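Local coordinates for soluble lytic murein transglycosylase (Escherichia coli, PDB 1QSA), which cleaves the glycosidic bonds between N-acetylmuramic acid and N-acetylglucosamine in peptidoglycan, leaving a 1,6-anhydro bond on the muramic acid, at residues M22-V25 against E26-P30; W321-W324 against Q325-L329; R560-L563 against G564-A567. All coordinates share one frame; numbering follows the deposited sequence.

Contact 1. Residues M22-V25 against E26-P30; sequences MDVV and EQMMP
Met22 accepts the first of four successive i to i+4 backbone hydrogen bonds starting in helix 22-28, its O receiving Glu26 N at 2.9 Å. The Glu26 side chain runs back beside that same carbonyl: CG lies anti to its own carbonyl carbon (chi1 -72°) and the chain then extends, bringing CG to 3.1 Å from Met22 O while the carboxylate lies farther off.

At Asp23 the main-chain O is gripped twice, by Gln27 N at 3.2 Å and by a water at 2.8 Å. That water also makes a weak bond to Gln27 OE1, tying the extended Gln27 side chain loosely to the preceding turn. Asp23 OD1 folds back to a weak bond with Val24 N.

Val24 and Met28 point the same way from successive turns. The valine holds CG1 anti to the backbone N (chi1 173°), beside the carbonyl carbon, and this methyl meets Met28 SD at 3.7 Å, alongside rather than end on.

Val25 repeats the pattern one residue on: in one of the two conformers of Met29, CG lies 3.9 Å from Val25 CG1, and Val25 O takes Met29 N at 2.9 Å.

Most of these side chains lie on helix 3-18, Met22 and Val25 on Trp17, Val24 on Ala16 and Met28 on Ile13. Met29 instead meets Tyr38, Leu41 and Gln45 of helix 38-48, so residues 22-29 touch both helices.

Contact 2. Residues W321-W324 against Q325-L329; sequences WRYW and QADLL
Helix 319-331 of the alpha-superhelical protein, largely buried here, brings Trp324 and Asp327 side by side one turn apart. Asp327 turns its carboxylate beside the indole because CG lies anti to the backbone N (chi1 -177°), which puts CG 3.5 Å from Trp324 CZ3 and OD2 equally near that carbon. Ring and carboxylate planes stand 66° apart, so the two flat groups do not stack. Tyr323 covers one face of the indole, its CD2 3.7 Å above the centre.

The charge of Asp327 is shared between two arginines, OD2 forming a salt bridge with Arg301 and OD1 one with Arg359; this pairing probably stabilises the ionised carboxylate in its buried setting. Trp324 NE1 is held by Tyr352 OH, and Trp321 NE1 by Glu289, while the Trp324 ring also touches Val573, Ala574 and Glu577 of helix 572-578.

In the helix backbone Asp327 N bonds Tyr323 O at 2.8 Å. Tyr323 OH also hydrogen-bonds Arg359, the arginine that pairs with Asp327 OD1. The same two polar ends are joined through a water in the plane of the tyrosine ring, which accepts from Tyr323 OH at 2.6 Å and donates to Asp327 OD1 at 3.2 Å.

Contact 3. Residues R560-L563 against G564-A567; sequences RTWL and GNSA
The last turn of helix 556-566, within the SLT domain, carries Asn565 back over Thr561 and Trp562, one turn earlier. With chi1 at -68°, Asn565 CG lies anti to its own carbonyl carbon and 3.2 Å from Thr561 O, the acceptor that its backbone N also reaches, at 3.0 Å. Thr561 points the same way: its CG2, anti to the backbone N, comes alongside the amide, 4.1 Å from Asn565 ND2. This nitrogen also stands at the edge of the Trp562 indole, near its plane, 4.2 Å from CD1. The amide is anchored through OD1, which accepts from Asn265 ND2. Replacing Asn565 by an alanine would probably leave the Asn265 amide without this acceptor and open a gap beside Thr561 CG2 and the indole edge.

Trp562 itself is buried, meeting Phe581 edge-to-face and packing on Phe575, which also touches Leu563 and Ser566. Ala567, with positive phi (54°), is the first residue to leave the helical conformation, yet its N still bonds Leu563 O. Ser566 turns OG between its backbone N and carbonyl carbon (chi1 43°), where it bonds Tyr618 O and lies 3.2 Å from Trp562 O.

All three contacts are short helical runs of about two turns knit by i to i+4 backbone bonds, but their settings differ. Contact 2 is mostly buried, and its polar groups are paired mainly with residues of other helices and loops, with a water joining two of them. Contacts 1 and 3 are partly buried, with exposed residues on each: contact 1 relies on valine and methionine against neighbouring helices with a water bound to its backbone, contact 3 on an amide and a hydroxyl beside a buried tryptophan at a helix end. Contacts 2 and 3 share a neighbour, helix 572-578, and their centres lie about 24 Å apart, whereas contact 1 is about 70 Å from contact 2, centre to centre, across the chain's centre.

Contact 1. Residues M22-V25 against E26-P30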
ATOM      1  N   MET A  22      -4.513  38.495 -14.353  1.00 18.62           N
ATOM      2  CA  MET A  22      -5.908  38.196 -14.596  1.00 18.74           C
ATOM      3  C   MET A  22      -6.547  38.889 -15.782  1.00 19.41           C
ATOM      4  O   MET A  22      -7.592  38.443 -16.259  1.00 19.59           O
ATOM      5  CB  MET A  22      -6.708  38.362 -13.306  1.00 20.07           C
ATOM      6  CG  MET A  22      -6.075  37.607 -12.123  1.00 20.82           C
ATOM      7  SD  MET A  22      -5.571  35.886 -12.525  1.00 20.25           S
ATOM      8  CE  MET A  22      -7.162  35.098 -12.607  1.00 20.20           C
ATOM      9  N   ASP A  23      -5.931  39.970 -16.257  1.00 20.58           N
ATOM     10  CA  ASP A  23      -6.445  40.659 -17.432  1.00 20.60           C
ATOM     11  C   ASP A  23      -6.232  39.722 -18.632  1.00 19.98           C
ATOM     12  O   ASP A  23      -7.125  39.552 -19.470  1.00 20.67           O
ATOM     13  CB  ASP A  23      -5.787  42.046 -17.635  1.00 22.97           C
ATOM     14  CG  ASP A  23      -4.255  42.005 -17.712  1.00 25.85           C
ATOM     15  OD1 ASP A  23      -3.602  41.085 -17.168  1.00 25.78           O
ATOM     16  OD2 ASP A  23      -3.692  42.949 -18.310  1.00 27.71           O
ATOM     17  N   VAL A  24      -5.089  39.036 -18.644  1.00 18.18           N
ATOM     18  CA  VAL A  24      -4.771  38.077 -19.704  1.00 16.73           C
ATOM     19  C   VAL A  24      -5.713  36.869 -19.573  1.00 16.56           C
ATOM     20  O   VAL A  24      -6.296  36.429 -20.559  1.00 14.99           O
ATOM     21  CB  VAL A  24      -3.301  37.594 -19.604  1.00 17.05           C
ATOM     22  CG1 VAL A  24      -3.020  36.462 -20.611  1.00 15.01           C
ATOM     23  CG2 VAL A  24      -2.344  38.768 -19.868  1.00 16.80           C
ATOM     24  N   VAL A  25      -5.877  36.348 -18.356  1.00 14.67           N
ATOM     25  CA  VAL A  25      -6.751  35.187 -18.153  1.00 15.23           C
ATOM     26  C   VAL A  25      -8.195  35.461 -18.586  1.00 15.73           C
ATOM     27  O   VAL A  25      -8.810  34.655 -19.283  1.00 15.57           O
ATOM     28  CB  VAL A  25      -6.740  34.712 -16.679  1.00 15.18           C
ATOM     29  CG1 VAL A  25      -7.787  33.603 -16.472  1.00 16.84           C
ATOM     30  CG2 VAL A  25      -5.334  34.198 -16.311  1.00 14.66           C
ATOM     31  N   GLU A  26      -8.725  36.608 -18.185  1.00 15.37           N
ATOM     32  CA  GLU A  26     -10.102  36.975 -18.526  1.00 18.58           C
ATOM     33  C   GLU A  26     -10.330  37.028 -20.025  1.00 17.50           C
ATOM     34  O   GLU A  26     -11.349  36.548 -20.519  1.00 17.84           O
ATOM     35  CB  GLU A  26     -10.469  38.323 -17.899  1.00 22.74           C
ATOM     36  CG  GLU A  26     -10.659  38.253 -16.392  1.00 30.19           C
ATOM     37  CD  GLU A  26     -10.802  39.624 -15.731  1.00 36.39           C
ATOM     38  OE1 GLU A  26     -10.871  40.651 -16.451  1.00 38.46           O
ATOM     39  OE2 GLU A  26     -10.839  39.670 -14.480  1.00 38.49           O
ATOM     40  N   GLN A  27      -9.358  37.575 -20.747  1.00 14.96           N
ATOM     41  CA  GLN A  27      -9.464  37.694 -22.194  1.00 16.28           C
ATOM     42  C   GLN A  27      -9.352  36.351 -22.906  1.00 14.79           C
ATOM     43  O   GLN A  27     -10.029  36.121 -23.906  1.00 16.18           O
ATOM     44  CB  GLN A  27      -8.397  38.649 -22.733  1.00 18.60           C
ATOM     45  CG  GLN A  27      -8.538  38.907 -24.225  1.00 18.77           C
ATOM     46  CD  GLN A  27      -7.484  39.851 -24.764  1.00 22.95           C
ATOM     47  OE1 GLN A  27      -6.991  40.740 -24.051  1.00 24.90           O
ATOM     48  NE2 GLN A  27      -7.120  39.663 -26.028  1.00 23.54           N
ATOM     49  N   MET A  28      -8.503  35.471 -22.380  1.00 13.51           N
ATOM     50  CA  MET A  28      -8.269  34.161 -22.981  1.00 13.63           C
ATOM     51  C   MET A  28      -9.267  33.046 -22.672  1.00 14.89           C
ATOM     52  O   MET A  28      -9.453  32.133 -23.484  1.00 13.45           O
ATOM     53  CB  MET A  28      -6.870  33.657 -22.603  1.00 12.20           C
ATOM     54  CG  MET A  28      -5.722  34.449 -23.226  1.00 15.95           C
ATOM     55  SD  MET A  28      -4.124  33.724 -22.808  1.00 18.56           S
ATOM     56  CE  MET A  28      -4.105  32.307 -23.933  1.00 17.19           C
ATOM     57  N   MET A  29      -9.896  33.100 -21.503  1.00 14.25           N
ATOM     58  CA  MET A  29     -10.815  32.046 -21.103  1.00 15.70           C
ATOM     59  C   MET A  29     -11.910  31.659 -22.094  1.00 15.16           C
ATOM     60  O   MET A  29     -12.035  30.482 -22.435  1.00 14.52           O
ATOM     61  CB  MET A  29     -11.481  32.405 -19.768  0.58 16.35           C
ATOM     62  CG  MET A  29     -10.717  31.999 -18.531  0.58 18.98           C
ATOM     63  SD  MET A  29     -10.663  30.212 -18.345  0.58 17.27           S
ATOM     64  CE  MET A  29     -12.226  29.872 -17.525  0.58 18.77           C
ATOM     65  N   PRO A  30     -12.706  32.635 -22.584  1.00 15.35           N
ATOM     66  CA  PRO A  30     -13.780  32.299 -23.532  1.00 15.56           C
ATOM     67  C   PRO A  30     -13.325  31.561 -24.793  1.00 16.14           C
ATOM     68  O   PRO A  30     -14.047  30.700 -25.307  1.00 18.45           O
ATOM     69  CB  PRO A  30     -14.369  33.669 -23.890  1.00 17.35           C
ATOM     70  CG  PRO A  30     -14.043  34.515 -22.718  1.00 18.79           C
ATOM     71  CD  PRO A  30     -12.657  34.087 -22.339  1.00 16.84           C
TER
HETATM   72  O   HOH W   1      -7.931  41.821 -20.969  1.00 25.75           O

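Contact 2. Residues W321-W324 against Q325-L329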
ATOM      1  N   TRP A 321       4.260 -22.985   0.025  1.00 13.58           N
ATOM      2  CA  TRP A 321       4.226 -24.213   0.808  1.00 12.78           C
ATOM      3  C   TRP A 321       4.135 -25.459  -0.060  1.00 13.39           C
ATOM      4  O   TRP A 321       4.586 -26.533   0.345  1.00 12.54           O
ATOM      5  CB  TRP A 321       3.157 -24.144   1.892  1.00 12.63           C
ATOM      6  CG  TRP A 321       3.264 -22.890   2.746  1.00 12.93           C
ATOM      7  CD1 TRP A 321       2.226 -22.159   3.236  1.00 13.25           C
ATOM      8  CD2 TRP A 321       4.470 -22.200   3.160  1.00 13.75           C
ATOM      9  NE1 TRP A 321       2.694 -21.057   3.918  1.00 13.00           N
ATOM     10  CE2 TRP A 321       4.066 -21.057   3.891  1.00 15.16           C
ATOM     11  CE3 TRP A 321       5.845 -22.431   2.973  1.00 14.17           C
ATOM     12  CZ2 TRP A 321       4.985 -20.139   4.438  1.00 14.90           C
ATOM     13  CZ3 TRP A 321       6.763 -21.513   3.518  1.00 12.05           C
ATOM     14  CH2 TRP A 321       6.322 -20.382   4.242  1.00 12.32           C
ATOM     15  N   ARG A 322       3.549 -25.323  -1.249  1.00 13.02           N
ATOM     16  CA  ARG A 322       3.509 -26.447  -2.177  1.00 13.99           C
ATOM     17  C   ARG A 322       4.944 -26.697  -2.673  1.00 14.37           C
ATOM     18  O   ARG A 322       5.404 -27.846  -2.727  1.00 13.11           O
ATOM     19  CB  ARG A 322       2.579 -26.153  -3.350  1.00 15.27           C
ATOM     20  CG  ARG A 322       1.114 -26.147  -2.945  1.00 18.21           C
ATOM     21  CD  ARG A 322       0.232 -25.662  -4.071  1.00 26.30           C
ATOM     22  NE  ARG A 322       0.197 -26.601  -5.188  1.00 31.47           N
ATOM     23  CZ  ARG A 322      -0.105 -26.266  -6.440  1.00 34.45           C
ATOM     24  NH1 ARG A 322      -0.373 -25.005  -6.755  1.00 32.42           N
ATOM     25  NH2 ARG A 322      -0.113 -27.193  -7.389  1.00 36.01           N
ATOM     26  N   TYR A 323       5.677 -25.622  -2.980  1.00 12.32           N
ATOM     27  CA  TYR A 323       7.056 -25.789  -3.438  1.00 10.89           C
ATOM     28  C   TYR A 323       7.906 -26.425  -2.345  1.00 11.81           C
ATOM     29  O   TYR A 323       8.665 -27.352  -2.623  1.00 12.40           O
ATOM     30  CB  TYR A 323       7.713 -24.455  -3.847  1.00 12.60           C
ATOM     31  CG  TYR A 323       9.189 -24.651  -4.195  1.00 12.49           C
ATOM     32  CD1 TYR A 323       9.577 -25.123  -5.454  1.00 11.23           C
ATOM     33  CD2 TYR A 323      10.187 -24.441  -3.235  1.00 13.39           C
ATOM     34  CE1 TYR A 323      10.922 -25.394  -5.743  1.00 11.13           C
ATOM     35  CE2 TYR A 323      11.522 -24.705  -3.513  1.00  9.42           C
ATOM     36  CZ  TYR A 323      11.884 -25.180  -4.763  1.00 11.52           C
ATOM     37  OH  TYR A 323      13.196 -25.441  -5.035  1.00 11.93           O
ATOM     38  N   TRP A 324       7.785 -25.943  -1.111  1.00 10.56           N
ATOM     39  CA  TRP A 324       8.619 -26.505  -0.041  1.00 11.72           C
ATOM     40  C   TRP A 324       8.234 -27.936   0.322  1.00 11.85           C
ATOM     41  O   TRP A 324       9.078 -28.715   0.778  1.00 12.51           O
ATOM     42  CB  TRP A 324       8.726 -25.550   1.152  1.00 11.06           C
ATOM     43  CG  TRP A 324       9.608 -24.362   0.795  1.00  9.64           C
ATOM     44  CD1 TRP A 324       9.197 -23.076   0.541  1.00 11.84           C
ATOM     45  CD2 TRP A 324      11.021 -24.385   0.534  1.00 12.17           C
ATOM     46  NE1 TRP A 324      10.261 -22.309   0.121  1.00  8.91           N
ATOM     47  CE2 TRP A 324      11.393 -23.081   0.107  1.00 10.66           C
ATOM     48  CE3 TRP A 324      12.011 -25.383   0.613  1.00 11.78           C
ATOM     49  CZ2 TRP A 324      12.705 -22.748  -0.243  1.00 12.08           C
ATOM     50  CZ3 TRP A 324      13.327 -25.048   0.265  1.00 12.85           C
ATOM     51  CH2 TRP A 324      13.658 -23.736  -0.160  1.00 11.38           C
ATOM     52  N   GLN A 325       6.989 -28.309   0.034  1.00 11.92           N
ATOM     53  CA  GLN A 325       6.560 -29.694   0.260  1.00 13.80           C
ATOM     54  C   GLN A 325       7.283 -30.547  -0.790  1.00 14.11           C
ATOM     55  O   GLN A 325       7.784 -31.631  -0.488  1.00 14.07           O
ATOM     56  CB  GLN A 325       5.048 -29.829   0.083  0.58 14.31           C
ATOM     57  CG  GLN A 325       4.532 -31.251   0.309  0.58 18.44           C
ATOM     58  CD  GLN A 325       4.786 -31.747   1.721  0.58 19.92           C
ATOM     59  OE1 GLN A 325       5.856 -32.281   2.028  0.58 18.87           O
ATOM     60  NE2 GLN A 325       3.799 -31.570   2.592  0.58 20.34           N
ATOM     61  N   ALA A 326       7.332 -30.038  -2.023  1.00 13.32           N
ATOM     62  CA  ALA A 326       8.017 -30.715  -3.118  1.00 12.39           C
ATOM     63  C   ALA A 326       9.506 -30.840  -2.783  1.00 13.32           C
ATOM     64  O   ALA A 326      10.115 -31.875  -3.038  1.00 12.26           O
ATOM     65  CB  ALA A 326       7.833 -29.942  -4.405  1.00 13.66           C
ATOM     66  N   ASP A 327      10.085 -29.780  -2.214  1.00 10.74           N
ATOM     67  CA  ASP A 327      11.504 -29.786  -1.834  1.00 11.45           C
ATOM     68  C   ASP A 327      11.806 -30.910  -0.825  1.00 11.70           C
ATOM     69  O   ASP A 327      12.796 -31.631  -0.961  1.00 13.11           O
ATOM     70  CB  ASP A 327      11.890 -28.428  -1.249  1.00 10.11           C
ATOM     71  CG  ASP A 327      13.368 -28.337  -0.905  1.00 11.47           C
ATOM     72  OD1 ASP A 327      14.189 -28.078  -1.814  1.00 13.05           O
ATOM     73  OD2 ASP A 327      13.702 -28.536   0.275  1.00 14.30           O
ATOM     74  N   LEU A 328      10.930 -31.063   0.166  1.00 12.47           N
ATOM     75  CA  LEU A 328      11.080 -32.120   1.174  1.00 12.36           C
ATOM     76  C   LEU A 328      10.947 -33.509   0.538  1.00 12.52           C
ATOM     77  O   LEU A 328      11.755 -34.410   0.809  1.00 14.34           O
ATOM     78  CB  LEU A 328      10.014 -31.973   2.257  1.00 13.54           C
ATOM     79  CG  LEU A 328      10.136 -30.806   3.234  1.00 14.10           C
ATOM     80  CD1 LEU A 328       8.870 -30.742   4.073  1.00 13.47           C
ATOM     81  CD2 LEU A 328      11.390 -30.982   4.106  1.00 13.34           C
ATOM     82  N   LEU A 329       9.951 -33.669  -0.332  1.00 11.75           N
ATOM     83  CA  LEU A 329       9.702 -34.944  -1.018  1.00 12.64           C
ATOM     84  C   LEU A 329      10.870 -35.347  -1.907  1.00 11.72           C
ATOM     85  O   LEU A 329      11.225 -36.522  -1.982  1.00 13.62           O
ATOM     86  CB  LEU A 329       8.424 -34.861  -1.856  1.00 12.95           C
ATOM     87  CG  LEU A 329       7.115 -34.886  -1.063  1.00 12.50           C
ATOM     88  CD1 LEU A 329       5.951 -34.485  -1.984  1.00 14.42           C
ATOM     89  CD2 LEU A 329       6.879 -36.274  -0.442  1.00 15.52           C
TER
HETATM   90  O   HOH W   2      14.906 -25.263  -3.034  1.00 16.49           O

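Contact 3. Residues R560-L563 against G564-A567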
ATOM      1  N   ARG A 560      22.799  -7.186   5.101  1.00 11.38           N
ATOM      2  CA  ARG A 560      23.982  -7.732   5.784  1.00 12.04           C
ATOM      3  C   ARG A 560      23.556  -8.573   6.993  1.00 11.78           C
ATOM      4  O   ARG A 560      24.067  -9.674   7.208  1.00 12.01           O
ATOM      5  CB  ARG A 560      24.905  -6.602   6.238  0.77 13.04           C
ATOM      6  CG  ARG A 560      25.653  -5.935   5.098  0.77 15.01           C
ATOM      7  CD  ARG A 560      26.737  -4.996   5.625  0.77 18.66           C
ATOM      8  NE  ARG A 560      26.211  -3.763   6.217  0.77 20.76           N
ATOM      9  CZ  ARG A 560      25.984  -2.640   5.531  0.77 19.25           C
ATOM     10  NH1 ARG A 560      26.175  -2.601   4.225  0.77 19.66           N
ATOM     11  NH2 ARG A 560      25.518  -1.566   6.144  0.77 21.17           N
ATOM     12  N   THR A 561      22.621  -8.046   7.778  1.00 11.14           N
ATOM     13  CA  THR A 561      22.091  -8.761   8.943  1.00 12.24           C
ATOM     14  C   THR A 561      21.458 -10.096   8.531  1.00 11.63           C
ATOM     15  O   THR A 561      21.735 -11.144   9.117  1.00 11.96           O
ATOM     16  CB  THR A 561      21.053  -7.892   9.686  1.00 13.17           C
ATOM     17  OG1 THR A 561      21.722  -6.751  10.234  1.00 15.65           O
ATOM     18  CG2 THR A 561      20.375  -8.664  10.812  1.00 13.71           C
ATOM     19  N   TRP A 562      20.606 -10.064   7.514  1.00 10.76           N
ATOM     20  CA  TRP A 562      19.970 -11.280   7.042  1.00 11.29           C
ATOM     21  C   TRP A 562      20.977 -12.331   6.571  1.00 11.70           C
ATOM     22  O   TRP A 562      20.835 -13.521   6.874  1.00 10.98           O
ATOM     23  CB  TRP A 562      18.982 -10.934   5.930  1.00 11.58           C
ATOM     24  CG  TRP A 562      17.848 -10.083   6.436  1.00 12.04           C
ATOM     25  CD1 TRP A 562      17.458  -9.920   7.742  1.00 12.06           C
ATOM     26  CD2 TRP A 562      16.975  -9.262   5.647  1.00 11.05           C
ATOM     27  NE1 TRP A 562      16.393  -9.048   7.811  1.00 13.56           N
ATOM     28  CE2 TRP A 562      16.081  -8.624   6.543  1.00 12.22           C
ATOM     29  CE3 TRP A 562      16.858  -8.997   4.270  1.00 10.77           C
ATOM     30  CZ2 TRP A 562      15.087  -7.734   6.109  1.00 12.42           C
ATOM     31  CZ3 TRP A 562      15.857  -8.106   3.838  1.00 10.57           C
ATOM     32  CH2 TRP A 562      14.991  -7.491   4.761  1.00 12.45           C
ATOM     33  N   LEU A 563      22.030 -11.883   5.887  1.00 10.82           N
ATOM     34  CA  LEU A 563      23.054 -12.807   5.413  1.00 10.74           C
ATOM     35  C   LEU A 563      23.862 -13.376   6.579  1.00 11.14           C
ATOM     36  O   LEU A 563      24.285 -14.531   6.543  1.00 11.59           O
ATOM     37  CB  LEU A 563      23.955 -12.131   4.376  1.00 11.49           C
ATOM     38  CG  LEU A 563      23.345 -12.100   2.970  1.00 10.36           C
ATOM     39  CD1 LEU A 563      24.132 -11.150   2.056  1.00 11.73           C
ATOM     40  CD2 LEU A 563      23.327 -13.528   2.410  1.00 11.54           C
ATOM     41  N   GLY A 564      24.010 -12.576   7.636  1.00 11.68           N
ATOM     42  CA  GLY A 564      24.720 -13.028   8.827  1.00 13.22           C
ATOM     43  C   GLY A 564      23.893 -14.088   9.549  1.00 14.10           C
ATOM     44  O   GLY A 564      24.448 -14.994  10.181  1.00 14.22           O
ATOM     45  N   ASN A 565      22.572 -13.998   9.410  1.00 14.40           N
ATOM     46  CA  ASN A 565      21.642 -14.944  10.035  1.00 14.02           C
ATOM     47  C   ASN A 565      21.654 -16.311   9.342  1.00 13.85           C
ATOM     48  O   ASN A 565      21.796 -17.335  10.004  1.00 15.59           O
ATOM     49  CB  ASN A 565      20.209 -14.388  10.025  1.00 15.46           C
ATOM     50  CG  ASN A 565      20.022 -13.173  10.933  1.00 17.36           C
ATOM     51  OD1 ASN A 565      20.851 -12.882  11.796  1.00 18.91           O
ATOM     52  ND2 ASN A 565      18.898 -12.472  10.751  1.00 19.32           N
ATOM     53  N   SER A 566      21.513 -16.331   8.017  1.00 12.43           N
ATOM     54  CA  SER A 566      21.512 -17.582   7.261  1.00 13.38           C
ATOM     55  C   SER A 566      22.926 -18.177   7.291  1.00 13.31           C
ATOM     56  O   SER A 566      23.094 -19.397   7.341  1.00 13.44           O
ATOM     57  CB  SER A 566      21.007 -17.350   5.825  1.00 13.63           C
ATOM     58  OG  SER A 566      21.567 -16.176   5.259  1.00 12.54           O
ATOM     59  N   ALA A 567      23.926 -17.300   7.233  1.00 13.69           N
ATOM     60  CA  ALA A 567      25.333 -17.693   7.335  1.00 13.40           C
ATOM     61  C   ALA A 567      25.859 -18.776   6.384  1.00 12.94           C
ATOM     62  O   ALA A 567      26.679 -19.617   6.787  1.00 13.66           O
ATOM     63  CB  ALA A 567      25.636 -18.069   8.787  1.00 15.87           C
TER